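Local coordinates for porin protein associated with imipenem resistance (Acinetobacter baumannii, PDB 4FUV) that forms an eight-stranded beta-barrel in the outer membrane, associated with imipenem resistance and probably involved in the uptake of ornithine and imipenem, at residues E167-V178 and I205-V216. Sequence-based numbering, arbitrary orientation.
Sequences EVGAYYTGNPTV and IANDDKYKWLPV. With C8E ((hydroxyethyloxy)tri(ethyloxy)octane), chain D; C8E ((hydroxyethyloxy)tri(ethyloxy)octane), chain J; C8E ((hydroxyethyloxy)tri(ethyloxy)octane), chain K.
N175 has its CG anti to its own carbonyl carbon (chi1 -62°), which sends ND2 into the bend of 205-211, where it donates to I205 O at 2.7 Å and to D208 O at 3.0 Å. D208 O also takes Y211 N, arriving from the opposite face of its carbonyl, so the asparagine's hydrogen bond and a backbone bond of the 3-10 turn share one acceptor. On the other branch, OD1 receives K212 NZ at 3.0 Å, nearly along the C=O axis; the lysine chain, extended as far as CE, bends at its last torsion to bring NZ there. Both polar ends of the asparagine are thus used, which should fix the flip of its amide. K212 O in turn accepts T173 N and G174 N from one face of its plane. Next along, Y172 has CG opposite its backbone N (chi1 170°), which lays its ring obliquely beside the indole of W213, the planes inclined at 47°, while CB itself lies over the six-membered ring, 4.0 Å from its centroid; O21 of the chain J detergent sits over the opposite indole face. On the other face of the strands, Y171 CE2 presses tightly against V216 CG2, at 3.3 Å. Paired backbone bonds at G169-V216 and Y171-L214 join antiparallel strands 162-172 and 213-224, adjacent staves of the barrel. Beyond them, P176 and V178 meet I205 and A206 of helix 194-207, while P176 and T173 also touch strand 134-144.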
ATOM      1  N   GLU A 167       6.584 -21.935 -10.367  1.00 26.86           N
ATOM      2  CA  GLU A 167       6.674 -22.923  -9.303  1.00 24.17           C
ATOM      3  C   GLU A 167       7.001 -22.238  -7.990  1.00 24.74           C
ATOM      4  O   GLU A 167       7.869 -21.348  -7.922  1.00 23.84           O
ATOM      5  CB  GLU A 167       7.744 -23.973  -9.609  1.00 18.46           C
ATOM      6  CG  GLU A 167       7.753 -25.167  -8.641  1.00 30.84           C
ATOM      7  CD  GLU A 167       8.830 -26.208  -8.967  1.00 31.44           C
ATOM      8  OE1 GLU A 167       8.847 -26.726 -10.106  1.00 29.89           O
ATOM      9  OE2 GLU A 167       9.664 -26.508  -8.084  1.00 33.84           O
ATOM     10  N   VAL A 168       6.316 -22.658  -6.939  1.00 20.70           N
ATOM     11  CA  VAL A 168       6.608 -22.143  -5.605  1.00 23.08           C
ATOM     12  C   VAL A 168       6.763 -23.315  -4.646  1.00 27.97           C
ATOM     13  O   VAL A 168       5.983 -24.273  -4.682  1.00 26.41           O
ATOM     14  CB  VAL A 168       5.529 -21.139  -5.097  1.00 28.92           C
ATOM     15  CG1 VAL A 168       5.333 -20.005  -6.103  1.00 24.21           C
ATOM     16  CG2 VAL A 168       4.211 -21.837  -4.832  1.00 36.09           C
ATOM     17  N   GLY A 169       7.796 -23.256  -3.814  1.00 21.44           N
ATOM     18  CA  GLY A 169       7.994 -24.271  -2.802  1.00 23.84           C
ATOM     19  C   GLY A 169       8.947 -23.829  -1.712  1.00 27.26           C
ATOM     20  O   GLY A 169       9.157 -22.623  -1.486  1.00 22.02           O
ATOM     21  N   ALA A 170       9.554 -24.802  -1.044  1.00 21.06           N
ATOM     22  CA  ALA A 170      10.535 -24.480  -0.016  1.00 28.12           C
ATOM     23  C   ALA A 170      11.445 -25.662   0.269  1.00 18.54           C
ATOM     24  O   ALA A 170      11.010 -26.815   0.226  1.00 21.12           O
ATOM     25  CB  ALA A 170       9.826 -24.014   1.280  1.00 24.50           C
ATOM     26  N   TYR A 171      12.708 -25.363   0.539  1.00 18.77           N
ATOM     27  CA  TYR A 171      13.659 -26.362   0.978  1.00 23.30           C
ATOM     28  C   TYR A 171      13.701 -26.323   2.494  1.00 22.46           C
ATOM     29  O   TYR A 171      13.684 -25.249   3.080  1.00 27.02           O
ATOM     30  CB  TYR A 171      15.057 -26.052   0.415  1.00 19.62           C
ATOM     31  CG  TYR A 171      15.145 -26.112  -1.100  1.00 24.18           C
ATOM     32  CD1 TYR A 171      15.279 -27.329  -1.763  1.00 22.86           C
ATOM     33  CD2 TYR A 171      15.113 -24.956  -1.865  1.00 21.19           C
ATOM     34  CE1 TYR A 171      15.373 -27.385  -3.161  1.00 20.24           C
ATOM     35  CE2 TYR A 171      15.198 -25.005  -3.255  1.00 25.29           C
ATOM     36  CZ  TYR A 171      15.337 -26.214  -3.890  1.00 29.90           C
ATOM     37  OH  TYR A 171      15.427 -26.242  -5.268  1.00 38.28           O
ATOM     38  N   TYR A 172      13.731 -27.486   3.127  1.00 22.61           N
ATOM     39  CA  TYR A 172      13.998 -27.542   4.550  1.00 21.96           C
ATOM     40  C   TYR A 172      15.508 -27.536   4.720  1.00 23.35           C
ATOM     41  O   TYR A 172      16.171 -28.542   4.479  1.00 27.56           O
ATOM     42  CB  TYR A 172      13.405 -28.797   5.176  1.00 22.69           C
ATOM     43  CG  TYR A 172      13.853 -29.035   6.610  1.00 24.15           C
ATOM     44  CD1 TYR A 172      13.694 -28.060   7.589  1.00 31.01           C
ATOM     45  CD2 TYR A 172      14.418 -30.244   6.984  1.00 29.77           C
ATOM     46  CE1 TYR A 172      14.099 -28.289   8.910  1.00 26.45           C
ATOM     47  CE2 TYR A 172      14.819 -30.485   8.302  1.00 25.45           C
ATOM     48  CZ  TYR A 172      14.664 -29.502   9.251  1.00 31.70           C
ATOM     49  OH  TYR A 172      15.072 -29.752  10.540  1.00 35.80           O
ATOM     50  N   THR A 173      16.035 -26.392   5.129  1.00 22.08           N
ATOM     51  CA  THR A 173      17.476 -26.172   5.204  1.00 25.84           C
ATOM     52  C   THR A 173      18.014 -26.058   6.622  1.00 27.69           C
ATOM     53  O   THR A 173      19.227 -26.158   6.845  1.00 28.29           O
ATOM     54  CB  THR A 173      17.822 -24.858   4.501  1.00 30.81           C
ATOM     55  OG1 THR A 173      17.042 -23.807   5.083  1.00 26.36           O
ATOM     56  CG2 THR A 173      17.469 -24.961   3.027  1.00 20.67           C
ATOM     57  N   GLY A 174      17.123 -25.831   7.583  1.00 25.66           N
ATOM     58  CA  GLY A 174      17.554 -25.402   8.902  1.00 22.93           C
ATOM     59  C   GLY A 174      17.935 -23.934   8.798  1.00 28.03           C
ATOM     60  O   GLY A 174      18.030 -23.393   7.683  1.00 22.17           O
ATOM     61  N   ASN A 175      18.149 -23.270   9.935  1.00 23.19           N
ATOM     62  CA  ASN A 175      18.550 -21.869   9.904  1.00 30.42           C
ATOM     63  C   ASN A 175      19.859 -21.654   9.158  1.00 30.18           C
ATOM     64  O   ASN A 175      20.786 -22.444   9.293  1.00 28.17           O
ATOM     65  CB  ASN A 175      18.700 -21.313  11.317  1.00 29.90           C
ATOM     66  CG  ASN A 175      17.404 -21.348  12.086  1.00 31.98           C
ATOM     67  OD1 ASN A 175      17.081 -22.344  12.716  1.00 24.11           O
ATOM     68  ND2 ASN A 175      16.656 -20.261  12.036  1.00 23.17           N
ATOM     69  N   PRO A 176      19.945 -20.554   8.403  1.00 26.24           N
ATOM     70  CA  PRO A 176      21.165 -20.219   7.669  1.00 30.82           C
ATOM     71  C   PRO A 176      22.238 -19.699   8.611  1.00 33.59           C
ATOM     72  O   PRO A 176      21.962 -19.423   9.786  1.00 35.43           O
ATOM     73  CB  PRO A 176      20.704 -19.093   6.744  1.00 35.26           C
ATOM     74  CG  PRO A 176      19.637 -18.392   7.543  1.00 29.18           C
ATOM     75  CD  PRO A 176      18.925 -19.493   8.298  1.00 24.06           C
ATOM     76  N   THR A 177      23.461 -19.597   8.105  1.00 25.35           N
ATOM     77  CA  THR A 177      24.516 -18.883   8.809  1.00 32.52           C
ATOM     78  C   THR A 177      24.223 -17.405   8.619  1.00 25.65           C
ATOM     79  O   THR A 177      23.803 -16.998   7.542  1.00 24.40           O
ATOM     80  CB  THR A 177      25.900 -19.226   8.220  1.00 40.60           C
ATOM     81  OG1 THR A 177      26.236 -20.572   8.571  1.00 43.14           O
ATOM     82  CG2 THR A 177      26.969 -18.298   8.760  1.00 49.67           C
ATOM     83  N   VAL A 178      24.445 -16.593   9.642  1.00 25.43           N
ATOM     84  CA  VAL A 178      24.042 -15.202   9.562  1.00 25.04           C
ATOM     85  C   VAL A 178      25.031 -14.285  10.288  1.00 28.63           C
ATOM     86  O   VAL A 178      25.564 -14.630  11.337  1.00 35.49           O
ATOM     87  CB  VAL A 178      22.590 -15.013  10.087  1.00 35.02           C
ATOM     88  CG1 VAL A 178      22.459 -15.541  11.500  1.00 40.93           C
ATOM     89  CG2 VAL A 178      22.145 -13.559  10.011  1.00 28.47           C
ATOM     90  N   ILE A 205      17.113 -14.895  13.134  1.00 32.46           N
ATOM     91  CA  ILE A 205      17.351 -15.564  11.869  1.00 28.98           C
ATOM     92  C   ILE A 205      18.111 -16.870  12.098  1.00 30.91           C
ATOM     93  O   ILE A 205      17.865 -17.867  11.434  1.00 29.14           O
ATOM     94  CB  ILE A 205      18.129 -14.649  10.912  1.00 35.83           C
ATOM     95  CG1 ILE A 205      17.303 -13.396  10.610  1.00 33.30           C
ATOM     96  CG2 ILE A 205      18.491 -15.388   9.621  1.00 40.06           C
ATOM     97  CD1 ILE A 205      18.005 -12.402   9.722  1.00 37.09           C
ATOM     98  N   ALA A 206      19.023 -16.866  13.061  1.00 32.99           N
ATOM     99  CA  ALA A 206      19.816 -18.056  13.332  1.00 34.07           C
ATOM    100  C   ALA A 206      19.013 -19.123  14.072  1.00 34.36           C
ATOM    101  O   ALA A 206      19.438 -20.270  14.135  1.00 35.29           O
ATOM    102  CB  ALA A 206      21.086 -17.690  14.129  1.00 26.30           C
ATOM    103  N   ASN A 207      17.854 -18.752  14.620  1.00 27.70           N
ATOM    104  CA  ASN A 207      17.142 -19.636  15.546  1.00 32.62           C
ATOM    105  C   ASN A 207      15.624 -19.840  15.364  1.00 34.84           C
ATOM    106  O   ASN A 207      15.104 -20.882  15.746  1.00 30.46           O
ATOM    107  CB  ASN A 207      17.425 -19.223  16.999  1.00 36.69           C
ATOM    108  CG  ASN A 207      18.887 -19.407  17.383  1.00 47.31           C
ATOM    109  OD1 ASN A 207      19.339 -20.525  17.637  1.00 52.42           O
ATOM    110  ND2 ASN A 207      19.633 -18.311  17.415  1.00 41.81           N
ATOM    111  N   ASP A 208      14.910 -18.857  14.824  1.00 28.71           N
ATOM    112  CA  ASP A 208      13.457 -18.989  14.698  1.00 29.95           C
ATOM    113  C   ASP A 208      13.039 -20.049  13.662  1.00 34.51           C
ATOM    114  O   ASP A 208      13.725 -20.264  12.663  1.00 35.37           O
ATOM    115  CB  ASP A 208      12.813 -17.642  14.379  1.00 31.92           C
ATOM    116  CG  ASP A 208      12.913 -16.651  15.544  1.00 45.77           C
ATOM    117  OD1 ASP A 208      13.533 -16.992  16.579  1.00 43.24           O
ATOM    118  OD2 ASP A 208      12.383 -15.523  15.418  1.00 47.65           O
ATOM    119  N   ASP A 209      11.909 -20.702  13.931  1.00 36.59           N
ATOM    120  CA  ASP A 209      11.356 -21.749  13.087  1.00 29.94           C
ATOM    121  C   ASP A 209      11.172 -21.265  11.660  1.00 30.06           C
ATOM    122  O   ASP A 209      11.494 -21.962  10.706  1.00 28.05           O
ATOM    123  CB  ASP A 209       9.989 -22.173  13.632  1.00 35.30           C
ATOM    124  CG  ASP A 209      10.092 -23.143  14.779  1.00 41.54           C
ATOM    125  OD1 ASP A 209      11.199 -23.297  15.328  1.00 38.70           O
ATOM    126  OD2 ASP A 209       9.059 -23.756  15.127  1.00 49.90           O
ATOM    127  N   LYS A 210      10.651 -20.051  11.544  1.00 34.56           N
ATOM    128  CA  LYS A 210      10.366 -19.385  10.283  1.00 35.05           C
ATOM    129  C   LYS A 210      11.559 -19.439   9.318  1.00 41.19           C
ATOM    130  O   LYS A 210      11.389 -19.544   8.102  1.00 38.58           O
ATOM    131  CB  LYS A 210       9.996 -17.932  10.602  1.00 41.54           C
ATOM    132  CG  LYS A 210       9.758 -17.034   9.422  1.00 53.13           C
ATOM    133  CD  LYS A 210       9.836 -15.573   9.860  1.00 57.29           C
ATOM    134  CE  LYS A 210       9.029 -15.319  11.115  1.00 59.75           C
ATOM    135  N   TYR A 211      12.772 -19.403   9.862  1.00 31.96           N
ATOM    136  CA  TYR A 211      13.954 -19.348   9.014  1.00 31.63           C
ATOM    137  C   TYR A 211      14.593 -20.712   8.744  1.00 35.59           C
ATOM    138  O   TYR A 211      15.685 -20.792   8.187  1.00 31.22           O
ATOM    139  CB  TYR A 211      14.967 -18.366   9.584  1.00 33.71           C
ATOM    140  CG  TYR A 211      14.482 -16.949   9.501  1.00 32.76           C
ATOM    141  CD1 TYR A 211      14.614 -16.230   8.328  1.00 44.04           C
ATOM    142  CD2 TYR A 211      13.873 -16.335  10.583  1.00 34.30           C
ATOM    143  CE1 TYR A 211      14.163 -14.935   8.231  1.00 47.94           C
ATOM    144  CE2 TYR A 211      13.415 -15.035  10.496  1.00 40.56           C
ATOM    145  CZ  TYR A 211      13.562 -14.341   9.315  1.00 45.54           C
ATOM    146  OH  TYR A 211      13.113 -13.046   9.202  1.00 47.88           O
ATOM    147  N   LYS A 212      13.900 -21.782   9.126  1.00 26.91           N
ATOM    148  CA  LYS A 212      14.415 -23.120   8.870  1.00 28.12           C
ATOM    149  C   LYS A 212      14.053 -23.630   7.476  1.00 27.68           C
ATOM    150  O   LYS A 212      14.458 -24.722   7.097  1.00 26.14           O
ATOM    151  CB  LYS A 212      13.935 -24.085   9.943  1.00 22.91           C
ATOM    152  CG  LYS A 212      14.559 -23.750  11.303  1.00 28.79           C
ATOM    153  CD  LYS A 212      13.900 -24.507  12.428  1.00 23.65           C
ATOM    154  CE  LYS A 212      14.397 -23.987  13.768  1.00 31.20           C
ATOM    155  NZ  LYS A 212      15.690 -24.618  14.060  1.00 25.15           N
ATOM    156  N   TRP A 213      13.305 -22.815   6.732  1.00 24.35           N
ATOM    157  CA  TRP A 213      12.895 -23.109   5.363  1.00 29.66           C
ATOM    158  C   TRP A 213      13.406 -22.028   4.434  1.00 32.07           C
ATOM    159  O   TRP A 213      13.358 -20.844   4.766  1.00 33.31           O
ATOM    160  CB  TRP A 213      11.365 -23.161   5.273  1.00 26.47           C
ATOM    161  CG  TRP A 213      10.789 -24.170   6.185  1.00 32.66           C
ATOM    162  CD1 TRP A 213      10.496 -24.008   7.517  1.00 37.41           C
ATOM    163  CD2 TRP A 213      10.449 -25.522   5.864  1.00 34.01           C
ATOM    164  NE1 TRP A 213       9.990 -25.176   8.033  1.00 33.89           N
ATOM    165  CE2 TRP A 213       9.948 -26.118   7.037  1.00 35.12           C
ATOM    166  CE3 TRP A 213      10.514 -26.280   4.691  1.00 34.93           C
ATOM    167  CZ2 TRP A 213       9.522 -27.437   7.074  1.00 39.98           C
ATOM    168  CZ3 TRP A 213      10.091 -27.588   4.732  1.00 34.08           C
ATOM    169  CH2 TRP A 213       9.595 -28.154   5.913  1.00 35.42           C
ATOM    170  N   LEU A 214      13.902 -22.434   3.271  1.00 30.47           N
ATOM    171  CA  LEU A 214      14.245 -21.493   2.216  1.00 27.69           C
ATOM    172  C   LEU A 214      13.129 -21.534   1.176  1.00 32.88           C
ATOM    173  O   LEU A 214      12.995 -22.528   0.448  1.00 24.33           O
ATOM    174  CB  LEU A 214      15.583 -21.872   1.569  1.00 25.79           C
ATOM    175  CG  LEU A 214      16.016 -21.056   0.346  1.00 33.88           C
ATOM    176  CD1 LEU A 214      16.224 -19.581   0.729  1.00 36.58           C
ATOM    177  CD2 LEU A 214      17.290 -21.632  -0.329  1.00 24.02           C
ATOM    178  N   PRO A 215      12.320 -20.464   1.106  1.00 37.03           N
ATOM    179  CA  PRO A 215      11.206 -20.395   0.153  1.00 32.57           C
ATOM    180  C   PRO A 215      11.730 -20.158  -1.256  1.00 39.56           C
ATOM    181  O   PRO A 215      12.774 -19.524  -1.419  1.00 41.66           O
ATOM    182  CB  PRO A 215      10.396 -19.178   0.631  1.00 35.07           C
ATOM    183  CG  PRO A 215      10.979 -18.799   1.976  1.00 39.91           C
ATOM    184  CD  PRO A 215      12.397 -19.261   1.947  1.00 37.38           C
ATOM    185  N   VAL A 216      11.026 -20.668  -2.263  1.00 29.68           N
ATOM    186  CA  VAL A 216      11.485 -20.571  -3.647  1.00 31.05           C
ATOM    187  C   VAL A 216      10.345 -20.160  -4.562  1.00 26.65           C
ATOM    188  O   VAL A 216       9.240 -20.686  -4.465  1.00 28.31           O
ATOM    189  CB  VAL A 216      11.996 -21.931  -4.161  1.00 34.10           C
ATOM    190  CG1 VAL A 216      12.621 -21.777  -5.539  1.00 38.63           C
ATOM    191  CG2 VAL A 216      13.004 -22.507  -3.195  1.00 42.38           C
TER
HETATM  192  C1  C8E D 303       5.658 -16.326  -9.825  1.00 61.88           C
HETATM  193  C2  C8E D 303       6.007 -17.390  -8.791  1.00 60.29           C
HETATM  194  C3  C8E D 303       6.479 -16.731  -7.500  1.00 64.96           C
HETATM  195  C5  C8E D 303       8.549 -16.939  -3.470  1.00 50.34           C
HETATM  196  C6  C8E D 303       9.108 -16.897  -2.052  1.00 53.09           C
HETATM  197  C7  C8E D 303       9.893 -15.616  -1.778  1.00 62.95           C
HETATM  198  C8  C8E D 303      11.385 -15.744  -2.079  1.00 68.76           C
HETATM  199  O9  C8E D 303      12.173 -15.246  -1.013  1.00 71.02           O
HETATM  200  C10 C8E D 303      13.510 -15.704  -1.088  1.00 72.05           C
HETATM  201  C11 C8E D 303      14.431 -14.917  -0.156  1.00 71.97           C
HETATM  202  O12 C8E D 303      14.602 -15.622   1.054  1.00 71.85           O
HETATM  203  C13 C8E D 303      15.831 -15.377   1.706  1.00 63.96           C
HETATM  204  C14 C8E D 303      15.862 -16.264   2.943  1.00 60.23           C
HETATM  205  O15 C8E D 303      14.518 -16.595   3.230  1.00 67.67           O
HETATM  206  C16 C8E D 303      14.113 -16.329   4.556  1.00 63.18           C
HETATM  207  C17 C8E D 303      12.863 -17.141   4.868  1.00 54.62           C
HETATM  208  O18 C8E D 303      11.817 -16.261   5.207  1.00 54.61           O
HETATM  209  C8  C8E J 309       5.746 -25.889   0.792  1.00 47.97           C
HETATM  210  O9  C8E J 309       5.630 -24.714   0.005  1.00 46.48           O
HETATM  211  C10 C8E J 309       4.270 -24.414  -0.279  1.00 46.85           C
HETATM  212  C11 C8E J 309       4.118 -22.901  -0.458  1.00 45.80           C
HETATM  213  O18 C8E J 309       7.828 -21.915   4.576  1.00 64.82           O
HETATM  214  C19 C8E J 309       7.029 -22.677   5.448  1.00 58.15           C
HETATM  215  C20 C8E J 309       6.584 -23.904   4.663  1.00 57.17           C
HETATM  216  O21 C8E J 309       7.333 -25.001   5.136  1.00 57.18           O
HETATM  217  C8  C8E K 310      10.142 -31.925   3.523  1.00 56.01           C
HETATM  218  O9  C8E K 310      10.206 -31.995   4.946  1.00 61.88           O
HETATM  219  C10 C8E K 310      11.172 -32.930   5.400  1.00 62.70           C
HETATM  220  C11 C8E K 310      11.184 -32.963   6.924  1.00 70.35           C
HETATM  221  O12 C8E K 310      11.673 -34.221   7.354  1.00 73.80           O
HETATM  222  C13 C8E K 310      13.091 -34.267   7.367  1.00 74.54           C
HETATM  223  O15 C8E K 310      16.182 -34.255   6.589  1.00 54.22           O
HETATM  224  C16 C8E K 310      17.366 -33.619   6.129  1.00 49.43           C
HETATM  225  C17 C8E K 310      17.127 -32.117   6.217  1.00 49.86           C
HETATM  226  O18 C8E K 310      18.359 -31.427   6.241  1.00 53.14           O
HETATM  227  C19 C8E K 310      18.197 -30.123   6.762  1.00 55.68           C
HETATM  228  C20 C8E K 310      18.187 -30.180   8.290  1.00 58.23           C
HETATM  229  O21 C8E K 310      19.098 -29.248   8.839  1.00 66.65           O